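Diaminopimelate decarboxylase (Phaeodactylum tricornutum, PDB 7JPJ) probably catalyses the pyridoxal-phosphate-dependent decarboxylation of diaminopimelate that yields lysine, and works as an obligate dimer. Local coordinates at residues Thr218-Phe223 against Met233-Gly238; Val197-Thr202 against Gln275-Pro280; Lys18-Ala23 against Leu29-Ile34; Ile10-Glu15 against Ala290-Val295. All coordinates share one frame; numbering follows the deposited sequence.

Interaction 1. Residues Thr218-Phe223 against Met233-Gly238. With SO4 (sulfate ion), chain D.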
loop_
_atom_site.group_PDB
_atom_site.type_symbol
_atom_site.label_atom_id
_atom_site.label_comp_id
_atom_site.label_asym_id
_atom_site.label_seq_id
_atom_site.Cartn_x
_atom_site.Cartn_y
_atom_site.Cartn_z
ATOM N N THR A 218 33.975 1.645 -8.692
ATOM C CA THR A 218 35.134 2.529 -8.593
ATOM C C THR A 218 34.850 3.715 -7.680
ATOM O O THR A 218 35.697 4.094 -6.862
ATOM C CB THR A 218 35.546 3.013 -9.984
ATOM O OG1 THR A 218 36.062 1.911 -10.742
ATOM C CG2 THR A 218 36.612 4.098 -9.881
ATOM N N LYS A 219 33.657 4.301 -7.791
ATOM C CA LYS A 219 33.344 5.485 -6.997
ATOM C C LYS A 219 33.192 5.141 -5.519
ATOM O O LYS A 219 33.675 5.877 -4.651
ATOM C CB LYS A 219 32.078 6.154 -7.533
ATOM C CG LYS A 219 31.629 7.358 -6.727
ATOM C CD LYS A 219 31.297 8.530 -7.636
ATOM C CE LYS A 219 31.533 9.855 -6.926
ATOM N NZ LYS A 219 32.666 10.619 -7.528
ATOM N N SER A 220 32.531 4.024 -5.212
ATOM C CA SER A 220 32.349 3.634 -3.819
ATOM C C SER A 220 33.663 3.207 -3.178
ATOM O O SER A 220 33.871 3.438 -1.981
ATOM C CB SER A 220 31.324 2.509 -3.722
ATOM O OG SER A 220 30.163 2.836 -4.463
ATOM N N LEU A 221 34.555 2.585 -3.954
ATOM C CA LEU A 221 35.836 2.145 -3.410
ATOM C C LEU A 221 36.720 3.323 -3.020
ATOM O O LEU A 221 37.583 3.182 -2.146
ATOM C CB LEU A 221 36.561 1.254 -4.423
ATOM C CG LEU A 221 36.038 -0.179 -4.586
ATOM C CD1 LEU A 221 36.564 -0.811 -5.862
ATOM C CD2 LEU A 221 36.395 -1.037 -3.383
ATOM N N SER A 222 36.524 4.485 -3.647
ATOM C CA SER A 222 37.341 5.649 -3.311
ATOM C C SER A 222 37.098 6.110 -1.882
ATOM O O SER A 222 37.980 6.719 -1.268
ATOM C CB SER A 222 37.068 6.791 -4.288
ATOM O OG SER A 222 35.709 7.187 -4.247
ATOM N N PHE A 223 35.913 5.830 -1.335
ATOM C CA PHE A 223 35.648 6.129 0.064
ATOM C C PHE A 223 36.310 5.136 1.008
ATOM O O PHE A 223 36.473 5.444 2.194
ATOM C CB PHE A 223 34.139 6.170 0.309
ATOM C CG PHE A 223 33.441 7.254 -0.458
ATOM C CD1 PHE A 223 33.605 8.582 -0.105
ATOM C CD2 PHE A 223 32.634 6.948 -1.541
ATOM C CE1 PHE A 223 32.976 9.582 -0.810
ATOM C CE2 PHE A 223 32.001 7.947 -2.250
ATOM C CZ PHE A 223 32.172 9.265 -1.884
ATOM N N MET A 233 33.458 -3.966 1.463
ATOM C CA MET A 233 32.711 -3.029 0.634
ATOM C C MET A 233 31.360 -3.646 0.293
ATOM O O MET A 233 31.301 -4.695 -0.358
ATOM C CB MET A 233 33.491 -2.685 -0.637
ATOM C CG MET A 233 32.703 -1.904 -1.680
ATOM S SD MET A 233 32.778 -0.118 -1.451
ATOM C CE MET A 233 31.210 0.197 -0.645
ATOM N N ASN A 234 30.281 -2.998 0.737
ATOM C CA ASN A 234 28.912 -3.442 0.478
ATOM C C ASN A 234 28.336 -2.595 -0.655
ATOM O O ASN A 234 28.065 -1.403 -0.472
ATOM C CB ASN A 234 28.067 -3.327 1.746
ATOM C CG ASN A 234 26.681 -3.946 1.602
ATOM O OD1 ASN A 234 26.136 -4.058 0.504
ATOM N ND2 ASN A 234 26.098 -4.336 2.729
ATOM N N LEU A 235 28.136 -3.217 -1.819
ATOM C CA LEU A 235 27.653 -2.529 -3.012
ATOM C C LEU A 235 26.135 -2.497 -3.125
ATOM O O LEU A 235 25.616 -1.947 -4.102
ATOM C CB LEU A 235 28.238 -3.179 -4.269
ATOM C CG LEU A 235 29.744 -3.017 -4.466
ATOM C CD1 LEU A 235 30.192 -3.683 -5.762
ATOM C CD2 LEU A 235 30.129 -1.546 -4.447
ATOM N N GLY A 236 25.414 -3.078 -2.167
ATOM C CA GLY A 236 23.967 -2.995 -2.158
ATOM C C GLY A 236 23.306 -3.934 -3.154
ATOM O O GLY A 236 23.887 -4.917 -3.624
ATOM N N GLY A 237 22.056 -3.612 -3.475
ATOM C CA GLY A 237 21.297 -4.387 -4.437
ATOM C C GLY A 237 20.942 -3.607 -5.687
ATOM O O GLY A 237 21.738 -2.793 -6.168
ATOM N N GLY A 238 19.749 -3.853 -6.229
ATOM C CA GLY A 238 19.272 -3.155 -7.404
ATOM C C GLY A 238 19.343 -3.936 -8.699
ATOM O O GLY A 238 18.956 -3.397 -9.743
HETATM S S SO4 D . 16.303 -4.633 -4.559
HETATM O O1 SO4 D . 15.570 -4.566 -5.821
HETATM O O2 SO4 D . 17.557 -5.355 -4.766
HETATM O O3 SO4 D . 15.501 -5.329 -3.558
HETATM O O4 SO4 D . 16.577 -3.277 -4.090
#
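The thioether of M233 rests against helix backbone as much as against side chains: its SD lies 3.8 Å from both O and CB of S220. The setting is a beta-alpha-beta unit of the TIM-barrel domain, in which helix 210-222 packs outside strand 232-234 and the glycine-rich turn after that strand runs on toward an anion site. M233 shows how a flexible chain fits such an interface. Its CG stands anti to the backbone N (chi1 170°), and bends at the next two bonds lay SD and CE against S220, with CE 3.9 Å from S220 CB. L221 crosses the methionine obliquely, its CD2 coming 4.2 Å from M233 CG. L235 adds a lighter touch, CD2 to S220 CB. The serine offers its CB here, while its OG turns back to V216 O within the helix. With an alanine at M233, S220 would probably face a gap and L221 CD2 would lose its apolar partner on the strand. F263 of helix 252-270 also packs on M233, and L221 leans on F266 of the same helix.

Beyond the strand the chemistry becomes polar. N234 OD1 accepts from G236 N at 2.9 Å, an Asx turn whose donor sits 17° off the carbonyl plane. The turn leads into G236-G238, consistent with the glycine-rich loop that holds the cofactor phosphate in related decarboxylases. A sulfate, also bound by G281 N, T282 OG1 and Y395 OH, is reached there by G238 N, 3.0 Å from sulfate O2 with an N-H...O angle of 159°.

Interaction 2. Residues Val197-Thr202 against Gln275-Pro280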
loop_
_atom_site.group_PDB
_atom_site.type_symbol
_atom_site.label_atom_id
_atom_site.label_comp_id
_atom_site.label_asym_id
_atom_site.label_seq_id
_atom_site.Cartn_x
_atom_site.Cartn_y
_atom_site.Cartn_z
ATOM N N VAL A 197 36.207 2.270 11.584
ATOM C CA VAL A 197 35.387 2.054 10.398
ATOM C C VAL A 197 35.911 0.818 9.674
ATOM O O VAL A 197 37.017 0.828 9.128
ATOM C CB VAL A 197 35.396 3.281 9.481
ATOM C CG1 VAL A 197 34.380 3.113 8.366
ATOM C CG2 VAL A 197 35.111 4.532 10.284
ATOM N N GLU A 198 35.115 -0.251 9.666
ATOM C CA GLU A 198 35.520 -1.510 9.059
ATOM C C GLU A 198 34.841 -1.789 7.729
ATOM O O GLU A 198 35.289 -2.686 7.006
ATOM C CB GLU A 198 35.240 -2.681 10.013
ATOM C CG GLU A 198 33.763 -3.034 10.150
ATOM C CD GLU A 198 33.528 -4.325 10.922
ATOM O OE1 GLU A 198 34.517 -4.983 11.309
ATOM O OE2 GLU A 198 32.350 -4.683 11.143
ATOM N N ARG A 199 33.788 -1.051 7.379
ATOM C CA ARG A 199 32.973 -1.402 6.226
ATOM C C ARG A 199 32.291 -0.158 5.674
ATOM O O ARG A 199 31.773 0.665 6.432
ATOM C CB ARG A 199 31.935 -2.465 6.609
ATOM C CG ARG A 199 30.848 -2.713 5.583
ATOM C CD ARG A 199 29.859 -3.761 6.083
ATOM N NE ARG A 199 29.166 -3.331 7.296
ATOM C CZ ARG A 199 29.475 -3.739 8.524
ATOM N NH1 ARG A 199 30.474 -4.593 8.708
ATOM N NH2 ARG A 199 28.790 -3.291 9.568
ATOM N N ILE A 200 32.303 -0.031 4.348
ATOM C CA ILE A 200 31.611 1.032 3.633
ATOM C C ILE A 200 30.422 0.417 2.908
ATOM O O ILE A 200 30.511 -0.706 2.396
ATOM C CB ILE A 200 32.550 1.757 2.645
ATOM C CG1 ILE A 200 33.718 2.404 3.394
ATOM C CG2 ILE A 200 31.799 2.817 1.851
ATOM C CD1 ILE A 200 33.307 3.558 4.291
ATOM N N HIS A 201 29.308 1.144 2.879
ATOM C CA HIS A 201 28.067 0.674 2.276
ATOM C C HIS A 201 27.599 1.678 1.233
ATOM O O HIS A 201 27.524 2.879 1.510
ATOM C CB HIS A 201 26.983 0.472 3.341
ATOM C CG HIS A 201 25.766 -0.246 2.843
ATOM N ND1 HIS A 201 25.694 -0.809 1.587
ATOM C CD2 HIS A 201 24.574 -0.494 3.434
ATOM C CE1 HIS A 201 24.509 -1.372 1.426
ATOM N NE2 HIS A 201 23.811 -1.195 2.534
ATOM N N THR A 202 27.286 1.184 0.041
ATOM C CA THR A 202 26.758 2.006 -1.034
ATOM C C THR A 202 25.571 1.285 -1.657
ATOM O O THR A 202 25.394 0.076 -1.487
ATOM C CB THR A 202 27.830 2.295 -2.097
ATOM O OG1 THR A 202 27.393 3.356 -2.951
ATOM C CG2 THR A 202 28.071 1.063 -2.943
ATOM N N GLN A 275 36.893 -7.461 1.097
ATOM C CA GLN A 275 35.728 -8.324 0.967
ATOM C C GLN A 275 34.585 -7.562 0.304
ATOM O O GLN A 275 34.373 -6.377 0.574
ATOM C CB GLN A 275 35.295 -8.834 2.341
ATOM C CG GLN A 275 34.008 -9.638 2.329
ATOM C CD GLN A 275 34.267 -11.127 2.272
ATOM O OE1 GLN A 275 35.312 -11.562 1.787
ATOM N NE2 GLN A 275 33.313 -11.920 2.752
ATOM N N MET A 276 33.849 -8.241 -0.575
ATOM C CA MET A 276 32.709 -7.648 -1.259
ATOM C C MET A 276 31.402 -8.181 -0.686
ATOM O O MET A 276 31.315 -9.330 -0.247
ATOM C CB MET A 276 32.748 -7.926 -2.766
ATOM C CG MET A 276 31.901 -6.961 -3.584
ATOM S SD MET A 276 31.684 -7.422 -5.314
ATOM C CE MET A 276 31.938 -9.187 -5.244
ATOM N N GLU A 277 30.380 -7.329 -0.702
ATOM C CA GLU A 277 29.043 -7.700 -0.262
ATOM C C GLU A 277 28.019 -7.209 -1.270
ATOM O O GLU A 277 28.178 -6.136 -1.858
ATOM C CB GLU A 277 28.715 -7.121 1.112
ATOM C CG GLU A 277 29.524 -7.712 2.243
ATOM C CD GLU A 277 29.079 -7.193 3.593
ATOM O OE1 GLU A 277 28.167 -6.339 3.632
ATOM O OE2 GLU A 277 29.627 -7.650 4.620
ATOM N N ILE A 278 26.970 -8.003 -1.464
ATOM C CA ILE A 278 25.848 -7.639 -2.315
ATOM C C ILE A 278 24.563 -7.869 -1.532
ATOM O O ILE A 278 24.461 -8.800 -0.727
ATOM C CB ILE A 278 25.842 -8.435 -3.640
ATOM C CG1 ILE A 278 25.721 -9.939 -3.378
ATOM C CG2 ILE A 278 27.097 -8.132 -4.443
ATOM C CD1 ILE A 278 25.631 -10.767 -4.640
ATOM N N GLU A 279 23.579 -7.005 -1.761
ATOM C CA GLU A 279 22.327 -7.013 -1.007
ATOM C C GLU A 279 21.126 -7.142 -1.939
ATOM O O GLU A 279 20.288 -6.236 -2.014
ATOM C CB GLU A 279 22.214 -5.749 -0.156
ATOM C CG GLU A 279 22.853 -5.851 1.224
ATOM C CD GLU A 279 22.838 -4.526 1.981
ATOM O OE1 GLU A 279 23.719 -4.313 2.847
ATOM O OE2 GLU A 279 21.947 -3.692 1.704
ATOM N N PRO A 280 20.998 -8.265 -2.653
ATOM C CA PRO A 280 19.872 -8.411 -3.585
ATOM C C PRO A 280 18.582 -8.732 -2.843
ATOM O O PRO A 280 18.562 -9.564 -1.933
ATOM C CB PRO A 280 20.304 -9.575 -4.482
ATOM C CG PRO A 280 21.154 -10.404 -3.605
ATOM C CD PRO A 280 21.870 -9.453 -2.674
#
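H201, at the end of strand 196-201, and E279, just past strand 275-278, meet inside the TIM barrel; strand 232-234 separates the two strands, so side chains alone make the contact. This is its close-packed part. H201 NE2 lies almost equally near the two carboxylate oxygens, and one weak hydrogen bond is formed, to E279 OE2 at 3.2 Å with an N-H...O angle of only 123°. Both oxygens lie well off the direction of the N-H, hence the poor aim; the carboxylate and ring planes are 67° apart. H201 ND1 is bound to N234 O, which helps to fix the imidazole's rotation.

Toward the start of the strands the contact is looser, where E198 is partly open to solvent. R199 CD comes 3.9 Å from E277 OE1, yet the charged groups stay apart. Each looks elsewhere, R199 to N121 and E198, E277 to R56. An alanine in place of E279 would probably leave N234 ND2 and H201 NE2 without this acceptor. E279, about 7 Å from the side chain of K60, the predicted attachment site, is consistent with the glutamate that meets the cofactor's pyridine nitrogen in related fold-type III decarboxylases, with H201 probably a second-shell partner.

Interaction 3. Residues Lys18-Ala23 against Leu29-Ile34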
loop_
_atom_site.group_PDB
_atom_site.type_symbol
_atom_site.label_atom_id
_atom_site.label_comp_id
_atom_site.label_asym_id
_atom_site.label_seq_id
_atom_site.Cartn_x
_atom_site.Cartn_y
_atom_site.Cartn_z
ATOM N N LYS A 18 -3.928 -26.327 -8.249
ATOM C CA LYS A 18 -4.986 -26.860 -7.360
ATOM C C LYS A 18 -4.376 -27.473 -6.100
ATOM O O LYS A 18 -5.014 -27.386 -5.066
ATOM C CB LYS A 18 -5.872 -27.891 -8.057
ATOM C CG LYS A 18 -7.370 -27.680 -7.914
ATOM C CD LYS A 18 -8.147 -28.964 -8.051
ATOM C CE LYS A 18 -9.208 -29.133 -6.985
ATOM N NZ LYS A 18 -10.141 -30.238 -7.309
ATOM N N ALA A 19 -3.184 -28.060 -6.188
ATOM C CA ALA A 19 -2.568 -28.608 -4.984
ATOM C C ALA A 19 -2.282 -27.514 -3.961
ATOM O O ALA A 19 -2.440 -27.728 -2.753
ATOM C CB ALA A 19 -1.286 -29.359 -5.345
ATOM N N CYS A 20 -1.862 -26.333 -4.429
ATOM C CA CYS A 20 -1.628 -25.213 -3.523
ATOM C C CYS A 20 -2.929 -24.710 -2.915
ATOM O O CYS A 20 -2.992 -24.430 -1.712
ATOM C CB CYS A 20 -0.926 -24.077 -4.264
ATOM S SG CYS A 20 0.667 -24.506 -4.959
ATOM N N ILE A 21 -3.976 -24.582 -3.735
ATOM C CA ILE A 21 -5.253 -24.066 -3.250
ATOM C C ILE A 21 -5.814 -24.962 -2.152
ATOM O O ILE A 21 -6.331 -24.476 -1.138
ATOM C CB ILE A 21 -6.243 -23.912 -4.420
ATOM C CG1 ILE A 21 -5.663 -22.973 -5.479
ATOM C CG2 ILE A 21 -7.575 -23.382 -3.921
ATOM C CD1 ILE A 21 -6.558 -22.778 -6.672
ATOM N N ASP A 22 -5.719 -26.281 -2.334
ATOM C CA ASP A 22 -6.165 -27.211 -1.299
ATOM C C ASP A 22 -5.358 -27.055 -0.014
ATOM O O ASP A 22 -5.912 -27.144 1.087
ATOM C CB ASP A 22 -6.087 -28.644 -1.821
ATOM C CG ASP A 22 -6.994 -28.881 -3.017
ATOM O OD1 ASP A 22 -7.415 -27.894 -3.662
ATOM O OD2 ASP A 22 -7.251 -30.063 -3.336
ATOM N N ALA A 23 -4.049 -26.816 -0.132
ATOM C CA ALA A 23 -3.213 -26.681 1.057
ATOM C C ALA A 23 -3.502 -25.388 1.808
ATOM O O ALA A 23 -3.297 -25.324 3.026
ATOM C CB ALA A 23 -1.735 -26.752 0.673
ATOM N N LEU A 29 -3.898 -16.794 -2.602
ATOM C CA LEU A 29 -2.757 -17.267 -1.830
ATOM C C LEU A 29 -1.472 -16.894 -2.552
ATOM O O LEU A 29 -1.467 -16.629 -3.756
ATOM C CB LEU A 29 -2.824 -18.782 -1.600
ATOM C CG LEU A 29 -2.839 -19.662 -2.855
ATOM C CD1 LEU A 29 -1.476 -20.300 -3.116
ATOM C CD2 LEU A 29 -3.920 -20.725 -2.738
ATOM N N TYR A 30 -0.382 -16.868 -1.790
ATOM C CA TYR A 30 0.959 -16.708 -2.335
ATOM C C TYR A 30 1.612 -18.079 -2.435
ATOM O O TYR A 30 1.574 -18.861 -1.477
ATOM C CB TYR A 30 1.821 -15.795 -1.460
ATOM C CG TYR A 30 1.317 -14.377 -1.275
ATOM C CD1 TYR A 30 1.559 -13.401 -2.233
ATOM C CD2 TYR A 30 0.636 -14.007 -0.122
ATOM C CE1 TYR A 30 1.116 -12.103 -2.058
ATOM C CE2 TYR A 30 0.186 -12.711 0.062
ATOM C CZ TYR A 30 0.431 -11.763 -0.906
ATOM O OH TYR A 30 -0.010 -10.474 -0.725
ATOM N N ALA A 31 2.211 -18.366 -3.587
ATOM C CA ALA A 31 2.922 -19.614 -3.818
ATOM C C ALA A 31 4.393 -19.312 -4.058
ATOM O O ALA A 31 4.728 -18.487 -4.914
ATOM C CB ALA A 31 2.333 -20.373 -5.007
ATOM N N TYR A 32 5.265 -19.971 -3.297
ATOM C CA TYR A 32 6.707 -19.863 -3.463
ATOM C C TYR A 32 7.272 -21.225 -3.837
ATOM O O TYR A 32 6.843 -22.253 -3.302
ATOM C CB TYR A 32 7.384 -19.344 -2.189
ATOM C CG TYR A 32 6.852 -18.012 -1.703
ATOM C CD1 TYR A 32 5.784 -17.955 -0.815
ATOM C CD2 TYR A 32 7.416 -16.813 -2.129
ATOM C CE1 TYR A 32 5.291 -16.741 -0.364
ATOM C CE2 TYR A 32 6.931 -15.593 -1.685
ATOM C CZ TYR A 32 5.867 -15.563 -0.801
ATOM O OH TYR A 32 5.370 -14.357 -0.348
ATOM N N SER A 33 8.238 -21.229 -4.753
ATOM C CA SER A 33 8.813 -22.451 -5.303
ATOM C C SER A 33 10.256 -22.598 -4.840
ATOM O O SER A 33 11.082 -21.709 -5.078
ATOM C CB SER A 33 8.739 -22.443 -6.829
ATOM O OG SER A 33 9.848 -23.113 -7.398
ATOM N N ILE A 34 10.556 -23.726 -4.191
ATOM C CA ILE A 34 11.920 -24.004 -3.748
ATOM C C ILE A 34 12.870 -24.050 -4.941
ATOM O O ILE A 34 14.016 -23.590 -4.861
ATOM C CB ILE A 34 11.952 -25.313 -2.935
ATOM C CG1 ILE A 34 11.610 -25.042 -1.468
ATOM C CG2 ILE A 34 13.306 -26.000 -3.042
ATOM C CD1 ILE A 34 12.676 -24.271 -0.723
#
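Helix 14-24 covers strand 29-33 through a small apolar cluster in which L29 inserts between C20 and I21. The two methyls of L29 divide the work. CD1 lies 4.0 Å from C20 CB, while CD2 reaches into the helix surface, 3.6 Å from I21 CA and close to I21 CG1. The torsion behind this is uncommon for leucine: CG lies between the backbone N and the carbonyl carbon (chi1 60°), the crowded position, and from there the branch projects at the helix. The side chains of L29 and I21 cross at about a right angle.

The helix and the strand that follows it pack on the mixed beta sheet of the second, non-barrel domain, where strand 29-33 runs antiparallel to 289-300 and parallel to 412-415. The helix does not follow the strand: the axes of the two short segments stand at 124° with a closest approach of 9.4 Å. Two residues on from L29, A31 presents its CB to C20 SG at a looser 4.5 Å. V415 also packs on C20, and K294 on I21. At the far end of the strand, S33 OG caps the next helix by accepting from K36 N.

Interaction 4. Residues Ile10-Glu15 against Ala290-Val295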
loop_
_atom_site.group_PDB
_atom_site.type_symbol
_atom_site.label_atom_id
_atom_site.label_comp_id
_atom_site.label_asym_id
_atom_site.label_seq_id
_atom_site.Cartn_x
_atom_site.Cartn_y
_atom_site.Cartn_z
ATOM N N ILE A 10 4.995 -19.732 -14.760
ATOM C CA ILE A 10 6.462 -19.829 -14.520
ATOM C C ILE A 10 6.786 -21.108 -13.730
ATOM O O ILE A 10 7.790 -21.747 -14.073
ATOM C CB ILE A 10 7.022 -18.534 -13.897
ATOM C CG1 ILE A 10 7.282 -17.464 -14.958
ATOM C CG2 ILE A 10 8.245 -18.773 -13.032
ATOM C CD1 ILE A 10 8.047 -17.969 -16.149
ATOM N N PHE A 11 5.975 -21.493 -12.740
ATOM C CA PHE A 11 6.313 -22.729 -12.044
ATOM C C PHE A 11 5.089 -23.519 -11.583
ATOM O O PHE A 11 5.234 -24.424 -10.751
ATOM C CB PHE A 11 7.237 -22.453 -10.838
ATOM C CG PHE A 11 6.645 -21.540 -9.789
ATOM C CD1 PHE A 11 5.813 -22.040 -8.795
ATOM C CD2 PHE A 11 6.952 -20.186 -9.776
ATOM C CE1 PHE A 11 5.277 -21.202 -7.823
ATOM C CE2 PHE A 11 6.420 -19.343 -8.805
ATOM C CZ PHE A 11 5.584 -19.854 -7.829
ATOM N N LEU A 12 3.898 -23.229 -12.109
ATOM C CA LEU A 12 2.668 -23.875 -11.653
ATOM C C LEU A 12 1.917 -24.471 -12.837
ATOM O O LEU A 12 1.396 -23.733 -13.679
ATOM C CB LEU A 12 1.771 -22.890 -10.904
ATOM C CG LEU A 12 2.190 -22.480 -9.492
ATOM C CD1 LEU A 12 1.145 -21.565 -8.880
ATOM C CD2 LEU A 12 2.416 -23.708 -8.622
ATOM N N THR A 13 1.852 -25.798 -12.892
ATOM C CA THR A 13 0.930 -26.470 -13.792
ATOM C C THR A 13 -0.480 -26.405 -13.210
ATOM O O THR A 13 -0.656 -26.088 -12.030
ATOM C CB THR A 13 1.351 -27.925 -14.003
ATOM O OG1 THR A 13 1.177 -28.660 -12.786
ATOM C CG2 THR A 13 2.805 -28.007 -14.444
ATOM N N PRO A 14 -1.508 -26.677 -14.020
ATOM C CA PRO A 14 -2.869 -26.717 -13.456
ATOM C C PRO A 14 -3.017 -27.706 -12.313
ATOM O O PRO A 14 -3.825 -27.472 -11.406
ATOM C CB PRO A 14 -3.734 -27.104 -14.662
ATOM C CG PRO A 14 -2.967 -26.615 -15.840
ATOM C CD PRO A 14 -1.518 -26.785 -15.490
ATOM N N GLU A 15 -2.257 -28.804 -12.321
ATOM C CA GLU A 15 -2.300 -29.738 -11.200
ATOM C C GLU A 15 -1.612 -29.154 -9.970
ATOM O O GLU A 15 -2.120 -29.280 -8.849
ATOM C CB GLU A 15 -1.653 -31.065 -11.594
ATOM C CG GLU A 15 -2.498 -31.941 -12.515
ATOM C CD GLU A 15 -2.423 -31.521 -13.977
ATOM O OE1 GLU A 15 -1.701 -30.545 -14.286
ATOM O OE2 GLU A 15 -3.079 -32.176 -14.818
ATOM N N ALA A 290 4.393 -16.300 -6.579
ATOM C CA ALA A 290 3.291 -16.086 -7.505
ATOM C C ALA A 290 1.987 -15.963 -6.736
ATOM O O ALA A 290 1.731 -16.733 -5.806
ATOM C CB ALA A 290 3.186 -17.226 -8.525
ATOM N N LEU A 291 1.169 -14.989 -7.133
ATOM C CA LEU A 291 -0.174 -14.850 -6.588
ATOM C C LEU A 291 -1.128 -15.771 -7.339
ATOM O O LEU A 291 -1.179 -15.756 -8.574
ATOM C CB LEU A 291 -0.647 -13.399 -6.684
ATOM C CG LEU A 291 -2.113 -13.140 -6.320
ATOM C CD1 LEU A 291 -2.345 -13.307 -4.825
ATOM C CD2 LEU A 291 -2.559 -11.767 -6.789
ATOM N N VAL A 292 -1.881 -16.574 -6.593
ATOM C CA VAL A 292 -2.817 -17.541 -7.155
ATOM C C VAL A 292 -4.215 -17.137 -6.706
ATOM O O VAL A 292 -4.529 -17.189 -5.510
ATOM C CB VAL A 292 -2.490 -18.975 -6.722
ATOM C CG1 VAL A 292 -3.402 -19.963 -7.422
ATOM C CG2 VAL A 292 -1.034 -19.293 -7.009
ATOM N N SER A 293 -5.054 -16.738 -7.658
ATOM C CA SER A 293 -6.412 -16.298 -7.375
ATOM C C SER A 293 -7.381 -16.959 -8.346
ATOM O O SER A 293 -6.981 -17.621 -9.308
ATOM C CB SER A 293 -6.538 -14.770 -7.464
ATOM O OG SER A 293 -6.389 -14.328 -8.803
ATOM N N LYS A 294 -8.670 -16.766 -8.086
ATOM C CA LYS A 294 -9.727 -17.299 -8.929
ATOM C C LYS A 294 -10.510 -16.159 -9.566
ATOM O O LYS A 294 -10.645 -15.075 -8.990
ATOM C CB LYS A 294 -10.675 -18.209 -8.135
ATOM C CG LYS A 294 -10.392 -19.697 -8.331
ATOM C CD LYS A 294 -11.247 -20.580 -7.424
ATOM C CE LYS A 294 -10.409 -21.667 -6.754
ATOM N NZ LYS A 294 -10.481 -22.972 -7.478
ATOM N N VAL A 295 -11.013 -16.415 -10.772
ATOM C CA VAL A 295 -11.889 -15.479 -11.473
ATOM C C VAL A 295 -13.289 -15.660 -10.892
ATOM O O VAL A 295 -13.987 -16.623 -11.213
ATOM C CB VAL A 295 -11.867 -15.700 -12.987
ATOM C CG1 VAL A 295 -12.646 -14.601 -13.693
ATOM C CG2 VAL A 295 -10.433 -15.754 -13.492
#
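S9 OG is gripped by two successive backbone amides, L12 N firmly and F11 N weakly; in this turn L12 points toward strand 289-300, while F11 reaches it with the end of its ring. That strand belongs to the mixed beta sheet of the non-barrel domain, and the N-terminal segment lies across it just before helix 14-24 begins at its N-cap residue T13. The contact is a worked case of two alternating strand residues, A290 and V292, each receiving one side chain from a passing loop. F11 has its CG between the backbone N and the carbonyl carbon (chi1 60°), a torsion that swings the ring toward the strand. Its far end does the touching: CZ is 3.6 Å and CE2 3.9 Å from A290 CB, the methyl meeting the ring obliquely. S33 of the neighbouring strand packs against the same ring, which remains partly exposed, whereas the leucine is buried.

Between A290 and V292, L291 points away from the loop. Flanking strands 29-33 and 386-390 hold the strand on both edges, by A290 and V292 bonding to A31 and L29 and by L291 and S293 bonding to M389 and L387. L12 lies slantwise over V292, with its CD1 3.7 Å from V292 CG2.

Overall arrangement
The four contacts fall into two pairs on opposite sides of the chain's centre. Interactions 1 and 2, with centres about 7 Å apart, share the barrel sheet: strand 232-234 carries one half of the first and separates the strands of the second, and N234 joins them through E279. Interactions 3 and 4, about 8 Å apart centre to centre, use helix 14-24 or its approach and the adjoining strands 29-33 and 289-300. All are largely buried, interaction 4 least completely because F11 is partly exposed. Chemistry follows place: the barrel's outer layer and the second domain pack apolar groups, whereas the barrel interior brings charged and ring groups together.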